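Conserved hypothetical protein (Deinococcus radiodurans, PDB 2G40) possibly takes part in L-lactate utilization, as a homodimeric member of the LutC/YkgG family. Local coordinates at residues A82-L87 / W103-M108; V128-A133 / H162-R167; S137-I142 / Q173-G178; D145-Q150 / V186-P191. All blocks are in the same frame, centred on the assembly; numbering follows the deposited sequence. Where two conformers were deposited one is given.

In the fold
Interaction 2 lies at the centre of the chain, joining two inner strands of the six-stranded parallel sheet by backbone hydrogen bonds and one buried threonine–histidine pair. Interaction 1 touches it and is made by van der Waals packing, mainly of apolar side chains: helix 79-87, lying on one face of that sheet, meets the loop that leads to edge strand 109-111. Interactions 3 and 4 both use helix 175-187, one at its start and one at its end, and both reach the second subunit. Interaction 3 is partly buried and rests on backbone N-H hydrogen bonds to a glutamate carboxylate and a carbonyl. Interaction 4, on the surface, relies on charges and waters, and meets interaction 2 through D149 and G131.

Interaction 1 of 4, residues A82-L87 / W103-M108; sequences AIAKAL and WLTVGM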
loop_
_atom_site.group_PDB
_atom_site.type_symbol
_atom_site.label_atom_id
_atom_site.label_comp_id
_atom_site.label_asym_id
_atom_site.label_seq_id
_atom_site.Cartn_x
_atom_site.Cartn_y
_atom_site.Cartn_z
ATOM N N ALA A 82 -20.896 11.075 -13.083
ATOM C CA ALA A 82 -20.691 9.734 -12.517
ATOM C C ALA A 82 -20.144 9.817 -11.097
ATOM O O ALA A 82 -20.568 9.070 -10.209
ATOM C CB ALA A 82 -19.740 8.913 -13.386
ATOM N N ILE A 83 -19.183 10.710 -10.898
ATOM C CA ILE A 83 -18.586 10.894 -9.575
ATOM C C ILE A 83 -19.631 11.448 -8.641
ATOM O O ILE A 83 -19.808 10.954 -7.523
ATOM C CB ILE A 83 -17.379 11.848 -9.613
ATOM C CG1 ILE A 83 -16.256 11.255 -10.471
ATOM C CG2 ILE A 83 -16.866 12.103 -8.203
ATOM C CD1 ILE A 83 -15.150 12.209 -10.797
ATOM N N ALA A 84 -20.345 12.473 -9.106
ATOM C CA ALA A 84 -21.449 13.044 -8.332
ATOM C C ALA A 84 -22.505 12.013 -7.979
ATOM O O ALA A 84 -22.969 11.966 -6.838
ATOM C CB ALA A 84 -22.075 14.202 -9.067
ATOM N N LYS A 85 -22.857 11.172 -8.943
ATOM C CA LYS A 85 -23.839 10.140 -8.730
ATOM C C LYS A 85 -23.342 9.138 -7.676
ATOM O O LYS A 85 -24.087 8.769 -6.782
ATOM C CB LYS A 85 -24.172 9.438 -10.048
ATOM C CG LYS A 85 -25.287 8.456 -9.955
ATOM C CD LYS A 85 -25.598 7.888 -11.331
ATOM C CE LYS A 85 -26.707 6.861 -11.276
ATOM N NZ LYS A 85 -26.462 5.859 -10.202
ATOM N N ALA A 86 -22.069 8.756 -7.754
ATOM C CA ALA A 86 -21.453 7.829 -6.786
ATOM C C ALA A 86 -21.468 8.331 -5.341
ATOM O O ALA A 86 -21.651 7.538 -4.411
ATOM C CB ALA A 86 -20.029 7.527 -7.197
ATOM N N LEU A 87 -21.252 9.627 -5.156
ATOM C CA LEU A 87 -21.320 10.252 -3.828
ATOM C C LEU A 87 -22.714 10.333 -3.226
ATOM O O LEU A 87 -22.867 10.336 -1.999
ATOM C CB LEU A 87 -20.794 11.679 -3.899
ATOM C CG LEU A 87 -19.296 11.790 -4.055
ATOM C CD1 LEU A 87 -18.995 13.239 -4.403
ATOM C CD2 LEU A 87 -18.603 11.366 -2.766
ATOM N N TRP A 103 -13.448 17.325 -13.209
ATOM C CA TRP A 103 -14.093 16.169 -12.582
ATOM C C TRP A 103 -15.018 16.540 -11.436
ATOM O O TRP A 103 -15.806 15.719 -10.982
ATOM C CB TRP A 103 -13.056 15.235 -11.997
ATOM C CG TRP A 103 -12.126 14.612 -12.970
ATOM C CD1 TRP A 103 -11.887 14.975 -14.266
ATOM C CD2 TRP A 103 -11.256 13.535 -12.685
ATOM N NE1 TRP A 103 -10.928 14.168 -14.808
ATOM C CE2 TRP A 103 -10.520 13.270 -13.857
ATOM C CE3 TRP A 103 -11.028 12.757 -11.551
ATOM C CZ2 TRP A 103 -9.573 12.249 -13.922
ATOM C CZ3 TRP A 103 -10.066 11.756 -11.611
ATOM C CH2 TRP A 103 -9.363 11.507 -12.785
ATOM N N LEU A 104 -14.866 17.763 -10.941
ATOM C CA LEU A 104 -15.502 18.181 -9.720
ATOM C C LEU A 104 -16.734 18.994 -10.055
ATOM O O LEU A 104 -16.802 19.656 -11.102
ATOM C CB LEU A 104 -14.550 19.026 -8.880
ATOM C CG LEU A 104 -13.135 18.487 -8.631
ATOM C CD1 LEU A 104 -12.409 19.481 -7.718
ATOM C CD2 LEU A 104 -13.140 17.070 -8.052
ATOM N N THR A 105 -17.693 18.960 -9.147
ATOM C CA THR A 105 -18.977 19.597 -9.379
ATOM C C THR A 105 -19.454 20.323 -8.140
ATOM O O THR A 105 -19.162 19.911 -7.018
ATOM C CB THR A 105 -20.024 18.547 -9.799
ATOM O OG1 THR A 105 -19.927 17.398 -8.949
ATOM C CG2 THR A 105 -19.760 18.093 -11.218
ATOM N N VAL A 106 -20.182 21.418 -8.364
ATOM C CA VAL A 106 -20.808 22.197 -7.293
ATOM C C VAL A 106 -21.737 21.280 -6.511
ATOM O O VAL A 106 -22.438 20.450 -7.091
ATOM C CB VAL A 106 -21.573 23.405 -7.888
ATOM C CG1 VAL A 106 -22.643 23.959 -6.917
ATOM C CG2 VAL A 106 -20.582 24.490 -8.289
ATOM N N GLY A 107 -21.728 21.405 -5.192
ATOM C CA GLY A 107 -22.485 20.477 -4.351
ATOM C C GLY A 107 -21.600 19.443 -3.696
ATOM O O GLY A 107 -21.948 18.900 -2.646
ATOM N N MET A 108 -20.453 19.159 -4.309
ATOM C CA MET A 108 -19.393 18.426 -3.613
ATOM C C MET A 108 -18.911 19.263 -2.435
ATOM O O MET A 108 -18.678 20.470 -2.578
ATOM C CB MET A 108 -18.197 18.176 -4.525
ATOM C CG MET A 108 -18.365 17.091 -5.547
ATOM S SD MET A 108 -16.841 16.964 -6.488
ATOM C CE MET A 108 -16.916 15.298 -7.079
#
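I83 and M108 meet methyl to methyl, with I83 CG2 only 3.4 Å from M108 CE, tighter than usual carbon contact. The pair joins helix 79-87, which packs on one face of the six-stranded parallel sheet of an alpha/beta fold, to the loop before edge strand 109-111. I83 carries the contact with both branches. CG2 lies anti to the backbone N and takes the methionine, while CD1 reaches the other way to W103, 3.6 Å from W103 O and 3.9 Å from W103 CB. A beta-branched isoleucine suits a helix position that must fill two directions at once. One turn on, L87 CD1 approaches M108 CE at 4.0 Å, the two side chains crossing at about a right angle. The small A84 sets its CB 3.9 Å from T105 OG1, so the loop can come close to the helix backbone there. The same side chains that meet the loop also pack on the sheet, I83 on L129 and I221, and L87 on A127 and I163. The loop is shaped by a type II turn from T105 to M108, with G107 at the position whose positive phi (103°) suits glycine. M108 also has a polar contact within its own segment: T105 N donates a weak but fairly straight bond to M108 SD, 3.4 Å away.

Interaction 2 of 4, residues V128-A133 / H162-R167; sequences VLTGCA and HICVVR
T130 OG1 sits between its own backbone N and carbonyl carbon (chi1 77°), and H162 swings CG anti to the backbone N (chi1 -177°), which brings hydroxyl and imidazole together across neighbouring parallel strands. Strands 127-130 and 161-167 are inner members of the parallel sheet of an alpha/beta fold, consistent with the family's place among Rossmann-like domains. H162 NE2 donates to T130 OG1 over 2.7 Å, with the oxygen exactly in the ring plane. The same hydroxyl donates its own hydrogen bond to G131 O, also 2.7 Å from T130 OG1, on a lone pair in the carbonyl plane. A threonine suits this buried place because one small group both accepts and donates, while its CG2 packs beside the ring. With a valine here OG1 is gone, and H162 NE2 would probably be left without its acceptor and G131 O without the hydroxyl that binds it. Around this pair runs regular parallel bonding: I163 N to V128 O, T130 N to I163 O, and V165 N to T130 O. On the other face of the sheet L129 CD1 touches both I163 CG2 (3.8 Å) and V165 CG2 (4.0 Å), apolar branches that lie under helix 79-87. After T130 the segment 128-133 leaves the strand. C132 still packs its sulfur on V166, but its amide is no longer bonded to the strand directly; a water accepts from C132 N and donates to V165 O, 2.7 Å from that oxygen.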
loop_
_atom_site.group_PDB
_atom_site.type_symbol
_atom_site.label_atom_id
_atom_site.label_comp_id
_atom_site.label_asym_id
_atom_site.label_seq_id
_atom_site.Cartn_x
_atom_site.Cartn_y
_atom_site.Cartn_z
ATOM N N VAL A 128 -13.180 9.492 -0.583
ATOM C CA VAL A 128 -11.984 10.011 -1.199
ATOM C C VAL A 128 -12.089 9.697 -2.686
ATOM O O VAL A 128 -12.557 8.626 -3.079
ATOM C CB VAL A 128 -10.709 9.385 -0.587
ATOM C CG1 VAL A 128 -10.692 7.823 -0.703
ATOM C CG2 VAL A 128 -9.466 10.009 -1.204
ATOM N N LEU A 129 -11.625 10.640 -3.492
ATOM C CA LEU A 129 -11.662 10.541 -4.936
ATOM C C LEU A 129 -10.226 10.490 -5.416
ATOM O O LEU A 129 -9.430 11.354 -5.057
ATOM C CB LEU A 129 -12.362 11.768 -5.525
ATOM C CG LEU A 129 -12.278 11.922 -7.044
ATOM C CD1 LEU A 129 -13.026 10.786 -7.721
ATOM C CD2 LEU A 129 -12.799 13.244 -7.496
ATOM N N THR A 130 -9.871 9.456 -6.180
ATOM C CA THR A 130 -8.515 9.359 -6.709
ATOM C C THR A 130 -8.493 8.854 -8.130
ATOM O O THR A 130 -9.433 8.217 -8.604
ATOM C CB THR A 130 -7.580 8.384 -5.905
ATOM O OG1 THR A 130 -7.887 7.018 -6.243
ATOM C CG2 THR A 130 -7.696 8.584 -4.417
ATOM N N GLY A 131 -7.373 9.134 -8.780
ATOM C CA GLY A 131 -6.970 8.416 -9.980
ATOM C C GLY A 131 -6.222 7.164 -9.562
ATOM O O GLY A 131 -6.351 6.671 -8.437
ATOM N N CYS A 132 -5.436 6.635 -10.477
ATOM C CA CYS A 132 -4.555 5.514 -10.161
ATOM C C CYS A 132 -3.374 5.539 -11.091
ATOM O O CYS A 132 -3.300 6.408 -11.983
ATOM C CB CYS A 132 -5.272 4.202 -10.315
ATOM S SG CYS A 132 -5.852 3.836 -11.982
ATOM N N ALA A 133 -2.453 4.605 -10.885
ATOM C CA ALA A 133 -1.292 4.477 -11.749
ATOM C C ALA A 133 -1.573 3.554 -12.928
ATOM O O ALA A 133 -1.233 3.873 -14.087
ATOM C CB ALA A 133 -0.092 3.989 -10.974
ATOM N N HIS A 162 -13.996 4.762 -1.282
ATOM C CA HIS A 162 -12.999 5.177 -2.260
ATOM C C HIS A 162 -13.696 5.167 -3.607
ATOM O O HIS A 162 -14.307 4.172 -3.992
ATOM C CB HIS A 162 -11.834 4.179 -2.226
ATOM C CG HIS A 162 -10.682 4.502 -3.133
ATOM N ND1 HIS A 162 -9.656 3.613 -3.351
ATOM C CD2 HIS A 162 -10.394 5.600 -3.872
ATOM C CE1 HIS A 162 -8.781 4.148 -4.186
ATOM N NE2 HIS A 162 -9.211 5.351 -4.525
ATOM N N ILE A 163 -13.661 6.310 -4.271
ATOM C CA ILE A 163 -14.050 6.446 -5.664
ATOM C C ILE A 163 -12.769 6.578 -6.475
ATOM O O ILE A 163 -12.027 7.557 -6.334
ATOM C CB ILE A 163 -14.909 7.682 -5.928
ATOM C CG1 ILE A 163 -16.183 7.644 -5.058
ATOM C CG2 ILE A 163 -15.277 7.741 -7.412
ATOM C CD1 ILE A 163 -17.015 8.926 -5.098
ATOM N N CYS A 164 -12.511 5.583 -7.313
ATOM C CA CYS A 164 -11.259 5.513 -8.030
ATOM C C CYS A 164 -11.522 5.580 -9.526
ATOM O O CYS A 164 -12.221 4.725 -10.096
ATOM C CB CYS A 164 -10.546 4.218 -7.671
ATOM S SG CYS A 164 -8.990 4.069 -8.482
ATOM N N VAL A 165 -10.966 6.604 -10.160
ATOM C CA VAL A 165 -11.185 6.837 -11.593
ATOM C C VAL A 165 -10.022 6.210 -12.341
ATOM O O VAL A 165 -8.879 6.524 -12.071
ATOM C CB VAL A 165 -11.271 8.344 -11.929
ATOM C CG1 VAL A 165 -11.323 8.562 -13.432
ATOM C CG2 VAL A 165 -12.470 8.967 -11.262
ATOM N N VAL A 166 -10.349 5.327 -13.274
ATOM C CA VAL A 166 -9.372 4.557 -14.029
ATOM C C VAL A 166 -9.591 4.899 -15.485
ATOM O O VAL A 166 -10.648 4.651 -16.018
ATOM C CB VAL A 166 -9.609 3.059 -13.818
ATOM C CG1 VAL A 166 -8.621 2.242 -14.674
ATOM C CG2 VAL A 166 -9.521 2.698 -12.332
ATOM N N ARG A 167 -8.601 5.484 -16.149
ATOM C CA ARG A 167 -8.754 5.748 -17.569
ATOM C C ARG A 167 -8.722 4.421 -18.299
ATOM O O ARG A 167 -7.970 3.554 -17.914
ATOM C CB ARG A 167 -7.633 6.618 -18.074
ATOM C CG ARG A 167 -7.544 7.956 -17.414
ATOM C CD ARG A 167 -6.767 8.929 -18.271
ATOM N NE ARG A 167 -5.455 8.393 -18.603
ATOM C CZ ARG A 167 -4.406 8.421 -17.783
ATOM N NH1 ARG A 167 -4.495 8.988 -16.582
ATOM N NH2 ARG A 167 -3.252 7.893 -18.173
HETATM O O HOH W 1 -6.682 7.548 -13.206
#

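Interaction 3 of 4, residues S137-I142 / Q173-G178; sequences SETGTI and QTVREG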
loop_
_atom_site.group_PDB
_atom_site.type_symbol
_atom_site.label_atom_id
_atom_site.label_comp_id
_atom_site.label_asym_id
_atom_site.label_seq_id
_atom_site.Cartn_x
_atom_site.Cartn_y
_atom_site.Cartn_z
ATOM N N SER A 137 -6.486 -6.163 -15.452
ATOM C CA SER A 137 -7.754 -6.829 -15.666
ATOM C C SER A 137 -7.808 -8.224 -15.066
ATOM O O SER A 137 -8.810 -8.592 -14.475
ATOM C CB SER A 137 -8.116 -6.860 -17.146
ATOM O OG SER A 137 -7.349 -7.781 -17.895
ATOM N N GLU A 138 -6.728 -8.994 -15.200
ATOM C CA GLU A 138 -6.771 -10.417 -14.811
ATOM C C GLU A 138 -7.067 -10.630 -13.334
ATOM O O GLU A 138 -7.734 -11.599 -12.965
ATOM C CB GLU A 138 -5.495 -11.172 -15.239
ATOM C CG GLU A 138 -4.203 -10.792 -14.530
ATOM C CD GLU A 138 -3.030 -11.692 -14.904
ATOM O OE1 GLU A 138 -3.270 -12.817 -15.385
ATOM O OE2 GLU A 138 -1.864 -11.288 -14.713
ATOM N N THR A 139 -6.599 -9.706 -12.497
ATOM C CA THR A 139 -6.774 -9.807 -11.055
ATOM C C THR A 139 -7.668 -8.719 -10.491
ATOM O O THR A 139 -7.889 -8.677 -9.298
ATOM C CB THR A 139 -5.413 -9.799 -10.355
ATOM O OG1 THR A 139 -4.664 -8.657 -10.762
ATOM C CG2 THR A 139 -4.646 -11.045 -10.699
ATOM N N GLY A 140 -8.201 -7.841 -11.340
ATOM C CA GLY A 140 -9.037 -6.746 -10.859
ATOM C C GLY A 140 -8.264 -5.885 -9.891
ATOM O O GLY A 140 -8.763 -5.523 -8.809
ATOM N N THR A 141 -7.018 -5.598 -10.246
ATOM C CA THR A 141 -6.120 -4.822 -9.378
ATOM C C THR A 141 -6.031 -3.389 -9.796
ATOM O O THR A 141 -5.895 -3.092 -10.979
ATOM C CB THR A 141 -4.681 -5.376 -9.432
ATOM O OG1 THR A 141 -4.680 -6.719 -8.960
ATOM C CG2 THR A 141 -3.708 -4.531 -8.574
ATOM N N ILE A 142 -6.066 -2.501 -8.813
ATOM C CA ILE A 142 -5.792 -1.133 -9.070
ATOM C C ILE A 142 -4.535 -0.816 -8.274
ATOM O O ILE A 142 -4.442 -1.085 -7.065
ATOM C CB ILE A 142 -6.955 -0.229 -8.683
ATOM C CG1 ILE A 142 -8.165 -0.492 -9.588
ATOM C CG2 ILE A 142 -6.521 1.210 -8.788
ATOM C CD1 ILE A 142 -9.461 0.077 -9.064
ATOM N N GLN A 173 -3.792 -6.021 -19.271
ATOM C CA GLN A 173 -4.312 -7.355 -19.033
ATOM C C GLN A 173 -3.628 -8.052 -17.874
ATOM O O GLN A 173 -4.291 -8.603 -16.988
ATOM C CB GLN A 173 -4.195 -8.202 -20.288
ATOM C CG GLN A 173 -4.606 -9.638 -20.053
ATOM C CD GLN A 173 -4.464 -10.489 -21.269
ATOM O OE1 GLN A 173 -4.257 -9.991 -22.381
ATOM N NE2 GLN A 173 -4.570 -11.800 -21.073
ATOM N N THR A 174 -2.300 -8.066 -17.893
ATOM C CA THR A 174 -1.541 -8.943 -17.024
ATOM C C THR A 174 -0.813 -8.177 -15.927
ATOM O O THR A 174 -0.476 -6.999 -16.083
ATOM C CB THR A 174 -0.493 -9.718 -17.836
ATOM O OG1 THR A 174 0.418 -8.779 -18.429
ATOM C CG2 THR A 174 -1.164 -10.557 -18.929
ATOM N N VAL A 175 -0.543 -8.879 -14.834
ATOM C CA VAL A 175 0.268 -8.352 -13.747
ATOM C C VAL A 175 1.639 -7.885 -14.254
ATOM O O VAL A 175 2.102 -6.808 -13.890
ATOM C CB VAL A 175 0.405 -9.397 -12.614
ATOM C CG1 VAL A 175 1.432 -8.963 -11.600
ATOM C CG2 VAL A 175 -0.935 -9.614 -11.924
ATOM N N ARG A 176 2.260 -8.683 -15.118
ATOM C CA ARG A 176 3.523 -8.317 -15.753
ATOM C C ARG A 176 3.491 -6.916 -16.370
ATOM O O ARG A 176 4.387 -6.107 -16.135
ATOM C CB ARG A 176 3.890 -9.352 -16.815
ATOM N N GLU A 177 2.448 -6.630 -17.146
ATOM C CA GLU A 177 2.294 -5.320 -17.777
ATOM C C GLU A 177 2.052 -4.221 -16.742
ATOM O O GLU A 177 2.524 -3.083 -16.890
ATOM C CB GLU A 177 1.129 -5.332 -18.753
ATOM C CG GLU A 177 1.305 -6.207 -19.952
ATOM C CD GLU A 177 -0.019 -6.408 -20.653
ATOM O OE1 GLU A 177 -0.390 -5.533 -21.469
ATOM O OE2 GLU A 177 -0.694 -7.418 -20.347
ATOM N N GLY A 178 1.293 -4.564 -15.709
ATOM C CA GLY A 178 0.971 -3.623 -14.635
ATOM C C GLY A 178 2.234 -3.159 -13.939
ATOM O O GLY A 178 2.406 -1.981 -13.668
#
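The carboxylate of E138 reaches out of a tight turn to bind the first amide of a helix elsewhere in the chain: V175 N donates to E138 OE2 at 2.8 Å. E138 was modelled in two conformers; the bond holds for the one described and may not be made in the other. The approach is on the anti side of that oxygen, 23° out of the carboxylate plane. Its CG stands between the backbone N and carbonyl carbon (chi1 68°), and the chain is extended from there. A negative charge at this end would probably be favoured by the dipole of helix 175-187. Backbone pairing adds E138 N to Q173 O, 3.0 Å. The helix start is also a capping box: T174 OG1 accepts from E177 N, while E177 OE2 takes both T174 N and, at 2.6 Å, T174 OG1. On the other side, G140 and T141 make a G1 beta bulge in the hairpin of strands 134-136 and 141-144, where glycine tolerates the positive phi. S137 OG lies close to Q173 CA, its polar partner being Q59. V175 CG2 packs 4.0 Å from T139 OG1, and the two residues also touch V179 and V186 of the second subunit, respectively.

Interaction 4 of 4, residues D145-Q150 / V186-P191; sequences DHRADQ and VREGRP
R147 and R190 cross at about a right angle, with R190 NE over the centre of the R147 guanidinium, 3.1 Å from R147 CZ. The two guanidinium planes are turned 45° apart, an unusual closeness for like charges that the carboxylates of a four-residue salt-bridge network, D145, R147, E188 and R190, probably make tolerable. E188 OE1 bridges the two arginines from one side, taking R190 NE at 2.8 Å and, more weakly, R147 NH2 at 2.9 Å. The carboxylate is turned almost upright to the R147 plane, 79° from it. R147 NE, above the D145 carboxylate plane, donates over 2.7 Å to D145 OD2, which lies at the guanidinium edge, in its plane; S185 OG is a further partner of both D145 OD2 and R147 NH2. Arginine suits this place because its flat head can bind acids while the aliphatic part, at CG, lies over a face of the R190 guanidinium. With an alanine here that head is gone, and D145 would probably lose its charge mate, leaving E188 to R190 alone. Segment 186-191 begins in the last turn of helix 175-187, which closes in a Schellman motif with G189 at positive phi. Two waters tie the loops, one linking R147 NH1 to E188 OE2, the other R190 NH1 to D145 O. The ring of H146, held through NE2 by T193, turns its edge to the backbone of P191, with H146 CD2 3.5 Å from P191 O. That same oxygen lies 3.3 Å from D145 CA in a CA-H...O contact.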
loop_
_atom_site.group_PDB
_atom_site.type_symbol
_atom_site.label_atom_id
_atom_site.label_comp_id
_atom_site.label_asym_id
_atom_site.label_seq_id
_atom_site.Cartn_x
_atom_site.Cartn_y
_atom_site.Cartn_z
ATOM N N ASP A 145 0.200 4.809 -7.065
ATOM C CA ASP A 145 1.569 5.230 -6.788
ATOM C C ASP A 145 1.640 6.597 -6.101
ATOM O O ASP A 145 2.721 7.139 -5.942
ATOM C CB ASP A 145 2.465 5.168 -8.041
ATOM C CG ASP A 145 2.096 6.198 -9.105
ATOM O OD1 ASP A 145 1.115 6.943 -8.934
ATOM O OD2 ASP A 145 2.784 6.223 -10.137
ATOM N N HIS A 146 0.488 7.129 -5.701
ATOM C CA HIS A 146 0.402 8.239 -4.751
ATOM C C HIS A 146 0.986 9.524 -5.280
ATOM O O HIS A 146 1.515 10.329 -4.539
ATOM C CB HIS A 146 0.975 7.757 -3.415
ATOM C CG HIS A 146 0.221 6.580 -2.891
ATOM N ND1 HIS A 146 -1.081 6.690 -2.448
ATOM C CD2 HIS A 146 0.525 5.261 -2.846
ATOM C CE1 HIS A 146 -1.526 5.494 -2.110
ATOM N NE2 HIS A 146 -0.564 4.617 -2.322
ATOM N N ARG A 147 0.882 9.666 -6.597
ATOM C CA ARG A 147 1.149 10.908 -7.272
ATOM C C ARG A 147 0.026 11.892 -6.941
ATOM O O ARG A 147 -0.866 11.605 -6.114
ATOM C CB ARG A 147 1.321 10.639 -8.755
ATOM C CG ARG A 147 2.653 9.962 -9.061
ATOM C CD ARG A 147 2.685 9.492 -10.483
ATOM N NE ARG A 147 3.839 8.661 -10.794
ATOM C CZ ARG A 147 5.051 9.112 -11.111
ATOM N NH1 ARG A 147 5.311 10.412 -11.143
ATOM N NH2 ARG A 147 6.030 8.248 -11.373
ATOM N N ALA A 148 0.074 13.061 -7.548
ATOM C CA ALA A 148 -0.746 14.185 -7.082
ATOM C C ALA A 148 -2.245 13.917 -7.196
ATOM O O ALA A 148 -3.010 14.451 -6.400
ATOM C CB ALA A 148 -0.380 15.450 -7.855
ATOM N N ASP A 149 -2.660 13.105 -8.175
ATOM C CA ASP A 149 -4.082 12.773 -8.369
ATOM C C ASP A 149 -4.562 11.620 -7.475
ATOM O O ASP A 149 -5.693 11.194 -7.581
ATOM C CB ASP A 149 -4.403 12.467 -9.838
ATOM C CG ASP A 149 -3.701 11.197 -10.362
ATOM O OD1 ASP A 149 -2.743 10.712 -9.732
ATOM O OD2 ASP A 149 -4.098 10.706 -11.446
ATOM N N GLN A 150 -3.689 11.137 -6.596
ATOM C CA GLN A 150 -3.978 10.031 -5.723
ATOM C C GLN A 150 -3.756 10.360 -4.260
ATOM O O GLN A 150 -4.450 9.843 -3.375
ATOM C CB GLN A 150 -3.077 8.874 -6.112
ATOM C CG GLN A 150 -3.427 8.296 -7.439
ATOM C CD GLN A 150 -2.274 7.542 -7.981
ATOM O OE1 GLN A 150 -1.930 6.497 -7.457
ATOM N NE2 GLN A 150 -1.631 8.089 -8.990
ATOM N N VAL A 186 8.553 2.881 -8.994
ATOM C CA VAL A 186 9.290 2.071 -8.035
ATOM C C VAL A 186 10.736 2.527 -8.015
ATOM O O VAL A 186 11.309 2.730 -6.948
ATOM C CB VAL A 186 9.203 0.547 -8.331
ATOM C CG1 VAL A 186 10.046 -0.238 -7.346
ATOM C CG2 VAL A 186 7.768 0.090 -8.234
ATOM N N ARG A 187 11.306 2.718 -9.204
ATOM C CA ARG A 187 12.669 3.207 -9.312
ATOM C C ARG A 187 12.845 4.599 -8.676
ATOM O O ARG A 187 13.917 4.915 -8.161
ATOM C CB ARG A 187 13.131 3.203 -10.773
ATOM C CG ARG A 187 13.316 1.803 -11.366
ATOM C CD ARG A 187 14.157 1.857 -12.610
ATOM N NE ARG A 187 13.491 2.644 -13.640
ATOM C CZ ARG A 187 12.631 2.165 -14.533
ATOM N NH1 ARG A 187 12.323 0.871 -14.560
ATOM N NH2 ARG A 187 12.085 2.996 -15.419
ATOM N N GLU A 188 11.779 5.400 -8.700
ATOM C CA GLU A 188 11.719 6.721 -8.062
ATOM C C GLU A 188 11.527 6.693 -6.551
ATOM O O GLU A 188 11.628 7.733 -5.877
ATOM C CB GLU A 188 10.570 7.540 -8.662
ATOM C CG GLU A 188 10.931 8.257 -9.939
ATOM C CD GLU A 188 9.715 8.678 -10.737
ATOM O OE1 GLU A 188 8.625 8.857 -10.142
ATOM O OE2 GLU A 188 9.864 8.843 -11.958
ATOM N N GLY A 189 11.251 5.509 -6.011
ATOM C CA GLY A 189 11.016 5.357 -4.595
ATOM C C GLY A 189 9.598 5.678 -4.169
ATOM O O GLY A 189 9.327 5.824 -2.962
ATOM N N ARG A 190 8.671 5.771 -5.124
ATOM C CA ARG A 190 7.292 6.064 -4.766
ATOM C C ARG A 190 6.685 4.804 -4.194
ATOM O O ARG A 190 6.933 3.710 -4.692
ATOM C CB ARG A 190 6.467 6.487 -5.959
ATOM C CG ARG A 190 6.890 7.796 -6.567
ATOM C CD ARG A 190 5.962 8.201 -7.674
ATOM N NE ARG A 190 6.509 9.357 -8.371
ATOM C CZ ARG A 190 6.411 10.612 -7.948
ATOM N NH1 ARG A 190 5.784 10.895 -6.826
ATOM N NH2 ARG A 190 6.935 11.594 -8.669
ATOM N N PRO A 191 5.871 4.957 -3.153
ATOM C CA PRO A 191 5.159 3.807 -2.624
ATOM C C PRO A 191 4.076 3.341 -3.563
ATOM O O PRO A 191 3.482 4.154 -4.287
ATOM C CB PRO A 191 4.523 4.354 -1.353
ATOM C CG PRO A 191 4.369 5.828 -1.636
ATOM C CD PRO A 191 5.546 6.202 -2.423
HETATM O O HOH W 2 4.393 9.098 -5.070
HETATM O O HOH W 3 8.044 11.001 -12.225
#